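Local coordinates for N-acetyltransferase domain-containing protein (Xanthomonas campestris pv. campestris, PDB 2OZH) that probably transfers an acyl group, most likely acetyl, to a substrate not yet identified, as a putative member of the GNAT acetyltransferase family, at residues V62-L72 with D99-A109. Sequence-based numbering, arbitrary orientation. Where two conformers were deposited one is given.
Sequences VISDYATFAYL and DLQGLRRFSLA. With EDO (1,2-ethanediol), chain H; EDO (1,2-ethanediol), chain E.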
loop_
_atom_site.group_PDB
_atom_site.type_symbol
_atom_site.label_atom_id
_atom_site.label_comp_id
_atom_site.label_asym_id
_atom_site.label_seq_id
_atom_site.Cartn_x
_atom_site.Cartn_y
_atom_site.Cartn_z
ATOM N N VAL A 62 8.751 -0.147 -2.406
ATOM C CA VAL A 62 7.585 -0.969 -2.126
ATOM C C VAL A 62 6.975 -0.581 -0.777
ATOM O O VAL A 62 7.671 -0.505 0.228
ATOM C CB VAL A 62 7.955 -2.465 -2.159
ATOM C CG1 VAL A 62 6.749 -3.341 -1.784
ATOM C CG2 VAL A 62 8.497 -2.855 -3.513
ATOM N N ILE A 63 5.664 -0.358 -0.742
ATOM C CA ILE A 63 4.930 -0.138 0.490
ATOM C C ILE A 63 4.125 -1.433 0.705
ATOM O O ILE A 63 3.351 -1.818 -0.160
ATOM C CB ILE A 63 3.989 1.052 0.375
ATOM C CG1 ILE A 63 4.785 2.309 0.007
ATOM C CG2 ILE A 63 3.249 1.260 1.680
ATOM C CD1 ILE A 63 3.906 3.499 -0.322
ATOM N N SER A 64 4.282 -2.066 1.857
ATOM C CA SER A 64 3.673 -3.378 2.070
ATOM C C SER A 64 3.482 -3.671 3.527
ATOM O O SER A 64 4.187 -3.126 4.376
ATOM C CB SER A 64 4.592 -4.433 1.471
ATOM O OG SER A 64 4.061 -5.762 1.561
ATOM N N ASP A 65 2.543 -4.578 3.822
ATOM C CA ASP A 65 2.431 -5.184 5.140
ATOM C C ASP A 65 3.256 -6.462 5.276
ATOM O O ASP A 65 3.206 -7.099 6.318
ATOM C CB ASP A 65 0.980 -5.423 5.516
ATOM C CG ASP A 65 0.301 -6.441 4.662
ATOM O OD1 ASP A 65 0.917 -6.933 3.687
ATOM O OD2 ASP A 65 -0.864 -6.773 4.997
ATOM N N TYR A 66 3.985 -6.834 4.222
ATOM C CA TYR A 66 4.827 -8.029 4.206
ATOM C C TYR A 66 4.023 -9.278 4.495
ATOM O O TYR A 66 4.537 -10.273 5.054
ATOM C CB TYR A 66 6.019 -7.895 5.176
ATOM C CG TYR A 66 6.686 -6.554 5.035
ATOM C CD1 TYR A 66 7.188 -6.126 3.815
ATOM C CD2 TYR A 66 6.722 -5.662 6.092
ATOM C CE1 TYR A 66 7.702 -4.844 3.649
ATOM C CE2 TYR A 66 7.265 -4.379 5.952
ATOM C CZ TYR A 66 7.734 -3.973 4.712
ATOM O OH TYR A 66 8.273 -2.704 4.547
ATOM N N ALA A 67 2.746 -9.250 4.108
ATOM C CA ALA A 67 1.831 -10.336 4.412
ATOM C C ALA A 67 0.724 -10.560 3.403
ATOM O O ALA A 67 0.519 -11.701 2.970
ATOM C CB ALA A 67 1.232 -10.127 5.787
ATOM N N THR A 68 0.038 -9.487 3.017
ATOM C CA THR A 68 -1.139 -9.569 2.168
ATOM C C THR A 68 -1.126 -8.652 0.939
ATOM O O THR A 68 -1.785 -8.966 -0.037
ATOM C CB THR A 68 -2.448 -9.302 2.929
ATOM O OG1 THR A 68 -2.554 -7.910 3.289
ATOM C CG2 THR A 68 -2.580 -10.210 4.135
ATOM N N PHE A 69 -0.413 -7.527 1.007
ATOM C CA PHE A 69 -0.531 -6.463 0.026
ATOM C C PHE A 69 0.789 -5.754 -0.144
ATOM O O PHE A 69 1.510 -5.530 0.829
ATOM C CB PHE A 69 -1.554 -5.418 0.497
ATOM C CG PHE A 69 -1.630 -4.215 -0.410
ATOM C CD1 PHE A 69 -2.440 -4.199 -1.533
ATOM C CD2 PHE A 69 -0.871 -3.074 -0.130
ATOM C CE1 PHE A 69 -2.458 -3.084 -2.357
ATOM C CE2 PHE A 69 -0.908 -1.983 -0.952
ATOM C CZ PHE A 69 -1.709 -1.985 -2.062
ATOM N N ALA A 70 1.104 -5.392 -1.387
ATOM C CA ALA A 70 2.221 -4.483 -1.664
ATOM C C ALA A 70 1.857 -3.555 -2.807
ATOM O O ALA A 70 1.086 -3.918 -3.689
ATOM C CB ALA A 70 3.490 -5.241 -2.017
ATOM N N TYR A 71 2.499 -2.383 -2.793
ATOM C CA TYR A 71 2.368 -1.373 -3.830
ATOM C C TYR A 71 3.770 -0.967 -4.264
ATOM O O TYR A 71 4.597 -0.656 -3.419
ATOM C CB TYR A 71 1.592 -0.143 -3.293
ATOM C CG TYR A 71 1.583 1.045 -4.220
ATOM C CD1 TYR A 71 0.802 1.074 -5.357
ATOM C CD2 TYR A 71 2.378 2.105 -3.951
ATOM C CE1 TYR A 71 0.844 2.199 -6.214
ATOM C CE2 TYR A 71 2.438 3.215 -4.797
ATOM C CZ TYR A 71 1.665 3.237 -5.895
ATOM O OH TYR A 71 1.764 4.366 -6.738
ATOM N N LEU A 72 4.023 -0.971 -5.563
ATOM C CA LEU A 72 5.297 -0.588 -6.157
ATOM C C LEU A 72 5.191 0.803 -6.720
ATOM O O LEU A 72 4.276 1.125 -7.439
ATOM C CB LEU A 72 5.615 -1.563 -7.287
ATOM C CG LEU A 72 6.901 -1.332 -8.082
ATOM C CD1 LEU A 72 8.130 -1.588 -7.197
ATOM C CD2 LEU A 72 6.926 -2.183 -9.359
ATOM N N ASP A 99 10.209 -11.057 2.075
ATOM C CA ASP A 99 9.075 -10.445 2.796
ATOM C C ASP A 99 7.952 -10.066 1.848
ATOM O O ASP A 99 6.971 -9.473 2.288
ATOM C CB ASP A 99 9.535 -9.241 3.610
ATOM C CG ASP A 99 10.534 -9.631 4.702
ATOM O OD1 ASP A 99 10.407 -10.734 5.277
ATOM O OD2 ASP A 99 11.451 -8.844 4.984
ATOM N N LEU A 100 8.099 -10.363 0.555
ATOM C CA LEU A 100 7.102 -10.042 -0.460
ATOM C C LEU A 100 6.566 -11.263 -1.195
ATOM O O LEU A 100 6.084 -11.180 -2.327
ATOM C CB LEU A 100 7.661 -9.044 -1.468
ATOM C CG LEU A 100 8.162 -7.717 -0.922
ATOM C CD1 LEU A 100 8.712 -6.853 -2.031
ATOM C CD2 LEU A 100 7.067 -6.940 -0.222
ATOM N N GLN A 101 6.629 -12.413 -0.523
ATOM C CA GLN A 101 6.125 -13.658 -1.075
ATOM C C GLN A 101 4.726 -13.960 -0.578
ATOM O O GLN A 101 4.333 -13.522 0.494
ATOM C CB GLN A 101 7.043 -14.831 -0.694
ATOM C CG GLN A 101 8.488 -14.662 -1.135
ATOM C CD GLN A 101 8.606 -14.397 -2.605
ATOM O OE1 GLN A 101 8.116 -15.184 -3.427
ATOM N NE2 GLN A 101 9.218 -13.268 -2.980
ATOM N N GLY A 102 3.961 -14.687 -1.386
ATOM C CA GLY A 102 2.639 -15.114 -0.966
ATOM C C GLY A 102 1.599 -14.023 -0.827
ATOM O O GLY A 102 0.590 -14.213 -0.145
ATOM N N LEU A 103 1.814 -12.875 -1.466
ATOM C CA LEU A 103 0.891 -11.786 -1.304
ATOM C C LEU A 103 -0.360 -11.999 -2.125
ATOM O O LEU A 103 -0.278 -12.488 -3.258
ATOM C CB LEU A 103 1.567 -10.481 -1.762
ATOM C CG LEU A 103 2.867 -10.073 -1.075
ATOM C CD1 LEU A 103 3.410 -8.801 -1.685
ATOM C CD2 LEU A 103 2.670 -9.871 0.429
ATOM N N ARG A 104 -1.491 -11.586 -1.592
ATOM C CA ARG A 104 -2.750 -11.645 -2.300
ATOM C C ARG A 104 -2.777 -10.658 -3.455
ATOM O O ARG A 104 -3.281 -10.961 -4.549
ATOM C CB ARG A 104 -3.877 -11.339 -1.328
ATOM C CG ARG A 104 -5.192 -11.670 -1.897
ATOM C CD ARG A 104 -6.136 -12.007 -0.782
ATOM N NE ARG A 104 -7.419 -12.133 -1.410
ATOM C CZ ARG A 104 -8.121 -11.075 -1.804
ATOM N NH1 ARG A 104 -7.677 -9.841 -1.569
ATOM N NH2 ARG A 104 -9.268 -11.253 -2.401
ATOM N N ARG A 105 -2.247 -9.451 -3.213
ATOM C CA ARG A 105 -2.280 -8.393 -4.220
ATOM C C ARG A 105 -1.004 -7.581 -4.201
ATOM O O ARG A 105 -0.574 -7.114 -3.129
ATOM C CB ARG A 105 -3.453 -7.450 -3.973
ATOM C CG ARG A 105 -3.768 -6.586 -5.212
ATOM C CD ARG A 105 -4.738 -5.483 -4.936
ATOM N NE ARG A 105 -6.002 -5.889 -4.339
ATOM C CZ ARG A 105 -7.207 -5.853 -4.906
ATOM N NH1 ARG A 105 -7.435 -5.517 -6.180
ATOM N NH2 ARG A 105 -8.214 -6.166 -4.133
ATOM N N PHE A 106 -0.442 -7.388 -5.384
ATOM C CA PHE A 106 0.706 -6.494 -5.598
ATOM C C PHE A 106 0.227 -5.527 -6.677
ATOM O O PHE A 106 -0.115 -5.959 -7.785
ATOM C CB PHE A 106 1.926 -7.292 -6.050
ATOM C CG PHE A 106 3.257 -6.687 -5.704
ATOM C CD1 PHE A 106 3.474 -5.322 -5.723
ATOM C CD2 PHE A 106 4.297 -7.528 -5.372
ATOM C CE1 PHE A 106 4.715 -4.805 -5.377
ATOM C CE2 PHE A 106 5.536 -7.044 -5.032
ATOM C CZ PHE A 106 5.760 -5.678 -5.067
ATOM N N SER A 107 0.168 -4.248 -6.344
ATOM C CA SER A 107 -0.407 -3.223 -7.221
ATOM C C SER A 107 0.623 -2.193 -7.674
ATOM O O SER A 107 1.623 -1.973 -7.005
ATOM C CB SER A 107 -1.500 -2.475 -6.463
ATOM O OG SER A 107 -2.547 -3.359 -6.056
ATOM N N LEU A 108 0.339 -1.566 -8.807
ATOM C CA LEU A 108 1.155 -0.457 -9.310
ATOM C C LEU A 108 0.299 0.374 -10.266
ATOM O O LEU A 108 -0.751 -0.075 -10.703
ATOM C CB LEU A 108 2.405 -0.969 -10.003
ATOM C CG LEU A 108 2.257 -1.811 -11.259
ATOM C CD1 LEU A 108 1.966 -0.928 -12.489
ATOM C CD2 LEU A 108 3.532 -2.637 -11.471
ATOM N N ALA A 109 0.779 1.582 -10.567
ATOM C CA ALA A 109 0.212 2.415 -11.640
ATOM C C ALA A 109 1.321 2.821 -12.590
ATOM O O ALA A 109 2.379 3.226 -12.108
ATOM C CB ALA A 109 -0.414 3.633 -11.054
HETATM C C1 EDO H . 4.750 -14.940 -4.751
HETATM O O1 EDO H . 4.951 -15.928 -3.724
HETATM C C2 EDO H . 3.834 -15.503 -5.814
HETATM O O2 EDO H . 2.562 -14.836 -5.884
HETATM C C1 EDO E . 6.667 1.778 -10.836
HETATM O O1 EDO E . 7.107 3.054 -10.332
HETATM C C2 EDO E . 5.219 1.811 -11.230
HETATM O O2 EDO E . 5.017 2.606 -12.402
HETATM O O HOH W 1 -1.264 -12.846 1.274
HETATM O O HOH W 2 2.640 -13.582 2.756
HETATM O O HOH W 3 2.963 2.802 -8.955
#
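A70 packs against F106 at the tight centre of the contact. CB of A70 sits 3.6 Å above the centre of the F106 ring, a CH-pi contact over one face. F106 has CG anti to its backbone N (chi1 -153°), which swings the ring across to A70. L103 CD1 meets A70 CB at 3.6 Å. V62 CG1 and L100 CD2 meet tip to tip at 3.9 Å. Strands 69-72 and 105-109 run parallel. Backbone hydrogen bonds link them in alternation, beginning at T68 just before the first strand; the shortest is S107 N to A70 O (2.8 Å). The loop end is looser and wetter. There D99 O lies at the edge of the Y66 ring, near its plane. One water donates to A67 O and to G102 O, its oxygen 2.7 Å from each. D65 OD1 holds the turn by accepting from A67 N, T68 N and F69 N. Helix 86-96 connects strands 69-77 and 105-109 as a beta-alpha-beta crossover and packs on the F106 side, with V94 and M95 touching its ring. Beyond 105-109 an antiparallel ladder continues the sheet into the second subunit, and R105 NH1 forms a salt bridge with E133 of that subunit.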